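Local coordinates for protein HpcE (Thermus thermophilus, PDB 1WZO) that probably isomerises 2-hydroxyhepta-2,4-diene-1,7-dioate, a step in bacterial homoprotocatechuate breakdown, as a member of the fumarylacetoacetate hydrolase family, at residues B[153-163]-B[233-241]. Numbering follows the deposited sequence.
Sequences PLGPFLVVEEV and EGLGALENP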
# COMPACT_ATOMS: atom_id res chain seq x y z
N PRO B 153 -10.81 -9.16 -16.68
CA PRO B 153 -9.90 -8.34 -17.48
C PRO B 153 -10.39 -6.91 -17.27
O PRO B 153 -11.59 -6.68 -17.13
CB PRO B 153 -10.16 -8.84 -18.90
CG PRO B 153 -10.39 -10.33 -18.67
CD PRO B 153 -11.26 -10.35 -17.42
N LEU B 154 -9.48 -5.94 -17.21
CA LEU B 154 -9.89 -4.56 -16.98
C LEU B 154 -8.94 -3.60 -17.67
O LEU B 154 -7.73 -3.67 -17.50
CB LEU B 154 -9.91 -4.26 -15.47
CG LEU B 154 -10.49 -2.91 -15.03
CD1 LEU B 154 -12.00 -2.96 -15.13
CD2 LEU B 154 -10.08 -2.59 -13.60
N GLY B 155 -9.52 -2.69 -18.46
CA GLY B 155 -8.70 -1.71 -19.16
C GLY B 155 -9.14 -1.55 -20.61
O GLY B 155 -10.30 -1.79 -20.94
N PRO B 156 -8.21 -1.17 -21.50
CA PRO B 156 -6.81 -0.91 -21.16
C PRO B 156 -6.55 0.48 -20.59
O PRO B 156 -5.46 0.75 -20.09
CB PRO B 156 -6.09 -1.13 -22.49
CG PRO B 156 -7.11 -0.70 -23.51
CD PRO B 156 -8.38 -1.31 -22.96
N PHE B 157 -7.55 1.35 -20.63
CA PHE B 157 -7.36 2.71 -20.16
C PHE B 157 -8.28 3.19 -19.05
O PHE B 157 -9.37 2.66 -18.83
CB PHE B 157 -7.53 3.71 -21.31
CG PHE B 157 -6.82 3.31 -22.57
CD1 PHE B 157 -7.55 2.90 -23.68
CD2 PHE B 157 -5.44 3.36 -22.65
CE1 PHE B 157 -6.90 2.55 -24.86
CE2 PHE B 157 -4.79 3.01 -23.83
CZ PHE B 157 -5.52 2.60 -24.93
N LEU B 158 -7.81 4.23 -18.35
CA LEU B 158 -8.60 4.90 -17.33
C LEU B 158 -8.91 6.19 -18.09
O LEU B 158 -8.10 7.11 -18.13
CB LEU B 158 -7.77 5.21 -16.09
CG LEU B 158 -8.47 6.16 -15.10
CD1 LEU B 158 -9.86 5.63 -14.77
CD2 LEU B 158 -7.63 6.29 -13.83
N VAL B 159 -10.08 6.21 -18.72
CA VAL B 159 -10.51 7.36 -19.51
C VAL B 159 -11.13 8.45 -18.65
O VAL B 159 -12.23 8.29 -18.11
CB VAL B 159 -11.50 6.92 -20.60
CG1 VAL B 159 -11.81 8.08 -21.54
CG2 VAL B 159 -10.92 5.74 -21.36
N VAL B 160 -10.42 9.57 -18.53
CA VAL B 160 -10.86 10.69 -17.74
C VAL B 160 -11.18 11.94 -18.57
O VAL B 160 -10.50 12.23 -19.56
CB VAL B 160 -9.79 11.07 -16.69
CG1 VAL B 160 -9.52 9.88 -15.77
CG2 VAL B 160 -8.50 11.48 -17.38
N GLU B 161 -12.22 12.65 -18.17
CA GLU B 161 -12.63 13.88 -18.84
C GLU B 161 -12.98 13.71 -20.32
O GLU B 161 -12.74 14.61 -21.11
CB GLU B 161 -11.53 14.93 -18.72
CG GLU B 161 -10.92 15.07 -17.34
CD GLU B 161 -9.79 16.08 -17.30
OE1 GLU B 161 -8.86 15.99 -18.14
OE2 GLU B 161 -9.82 16.98 -16.43
N GLU B 162 -13.52 12.55 -20.69
CA GLU B 162 -13.88 12.31 -22.09
C GLU B 162 -15.33 11.85 -22.25
O GLU B 162 -16.00 12.23 -23.21
CB GLU B 162 -12.92 11.30 -22.73
CG GLU B 162 -11.56 11.89 -23.04
CD GLU B 162 -10.62 10.92 -23.73
OE1 GLU B 162 -11.10 10.08 -24.52
OE2 GLU B 162 -9.40 11.01 -23.51
N VAL B 163 -15.81 11.04 -21.32
CA VAL B 163 -17.18 10.56 -21.37
C VAL B 163 -18.10 11.65 -20.83
O VAL B 163 -17.98 12.06 -19.68
CB VAL B 163 -17.38 9.28 -20.52
CG1 VAL B 163 -18.86 8.91 -20.48
CG2 VAL B 163 -16.56 8.14 -21.11
N GLU B 233 -17.86 2.49 -26.55
CA GLU B 233 -17.74 3.80 -27.18
C GLU B 233 -16.77 4.74 -26.46
O GLU B 233 -16.99 5.11 -25.31
CB GLU B 233 -19.12 4.45 -27.25
CG GLU B 233 -19.21 5.64 -28.21
CD GLU B 233 -20.61 6.21 -28.30
OE1 GLU B 233 -21.56 5.52 -27.88
OE2 GLU B 233 -20.76 7.34 -28.82
N GLY B 234 -15.68 5.09 -27.15
CA GLY B 234 -14.69 6.00 -26.59
C GLY B 234 -13.69 5.45 -25.59
O GLY B 234 -12.80 6.18 -25.15
N LEU B 235 -13.81 4.18 -25.22
CA LEU B 235 -12.90 3.61 -24.22
C LEU B 235 -11.85 2.65 -24.78
O LEU B 235 -11.10 2.03 -24.03
CB LEU B 235 -13.71 2.91 -23.13
CG LEU B 235 -14.86 3.72 -22.51
CD1 LEU B 235 -15.52 2.91 -21.39
CD2 LEU B 235 -14.34 5.04 -21.96
N GLY B 236 -11.80 2.52 -26.11
CA GLY B 236 -10.83 1.63 -26.72
C GLY B 236 -11.29 0.18 -26.82
O GLY B 236 -12.48 -0.10 -26.87
N ALA B 237 -10.33 -0.74 -26.84
CA ALA B 237 -10.63 -2.15 -26.94
C ALA B 237 -9.79 -2.98 -25.98
O ALA B 237 -8.56 -2.83 -25.90
CB ALA B 237 -10.40 -2.63 -28.39
N LEU B 238 -10.47 -3.85 -25.23
CA LEU B 238 -9.82 -4.73 -24.25
C LEU B 238 -9.82 -6.12 -24.85
O LEU B 238 -10.88 -6.70 -25.09
CB LEU B 238 -10.62 -4.71 -22.94
CG LEU B 238 -10.20 -5.63 -21.78
CD1 LEU B 238 -8.82 -5.25 -21.27
CD2 LEU B 238 -11.25 -5.51 -20.66
N GLU B 239 -8.63 -6.66 -25.08
CA GLU B 239 -8.51 -7.97 -25.69
C GLU B 239 -7.79 -9.02 -24.85
O GLU B 239 -6.69 -8.77 -24.33
CB GLU B 239 -7.80 -7.82 -27.04
CG GLU B 239 -7.47 -9.13 -27.72
CD GLU B 239 -6.74 -8.91 -29.03
OE1 GLU B 239 -7.41 -8.59 -30.03
OE2 GLU B 239 -5.50 -9.05 -29.04
N ASN B 240 -8.40 -10.19 -24.73
CA ASN B 240 -7.82 -11.28 -23.96
C ASN B 240 -8.08 -12.66 -24.53
O ASN B 240 -9.22 -13.02 -24.85
CB ASN B 240 -8.33 -11.28 -22.51
CG ASN B 240 -8.11 -9.97 -21.81
OD1 ASN B 240 -8.95 -9.08 -21.87
ND2 ASN B 240 -6.97 -9.83 -21.15
N PRO B 241 -7.02 -13.46 -24.69
CA PRO B 241 -7.18 -14.81 -25.21
C PRO B 241 -7.48 -15.71 -24.01
O PRO B 241 -7.27 -15.31 -22.86
CB PRO B 241 -5.82 -15.10 -25.84
CG PRO B 241 -4.88 -14.34 -24.96
CD PRO B 241 -5.60 -13.04 -24.71
O HOH W 1 -10.42 1.08 -21.65
O HOH W 2 -13.31 8.94 -25.23
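The F157 ring turns its edge to 233-241: L235 O lies in the ring plane, 3.7 Å from F157 CD1, with G236 CA beside it, while CG of P156 sits over one face, 3.5 Å above the plane and offset toward the rim. Both segments belong to the C-terminal fold of the fumarylacetoacetate hydrolase family, where strand 152-159, hydrogen-bonded to strand 120-131, packs against the sheet that pairs strand 237-244 with 227-232. Strands 153-155 and 237-241 run nearly antiparallel, at 151°, their axes 7.4 Å apart, and they meet through side chains. A cis peptide bond before P156 turns the corner between the two halves of strand 152-159 and sets P156 CD against A237 O, at 3.3 Å. L238, its CG anti to the backbone N (chi1 176°), reaches into this bend: CB and CD1 pack on the G155 carbonyl, and CD2 on the P153 backbone and CB. Farther along, the N240 amide approaches the P153 ring through OD1, 3.2 Å from P153 CB, while ND2 is held by the carbonyls of P80 and G83. At the other end CD2 of L235 fits between two valines, 3.5 Å from V159 CG2 and 3.9 Å from V163 CG2. Two waters link the segments at this end. One accepts from F157 N and donates to L235 O; the other donates to G234 O and to E162 OE1, an oxygen that also forms a salt bridge, outside the two segments, with K2 NZ; this second water lies 2.6 Å from E162 OE1.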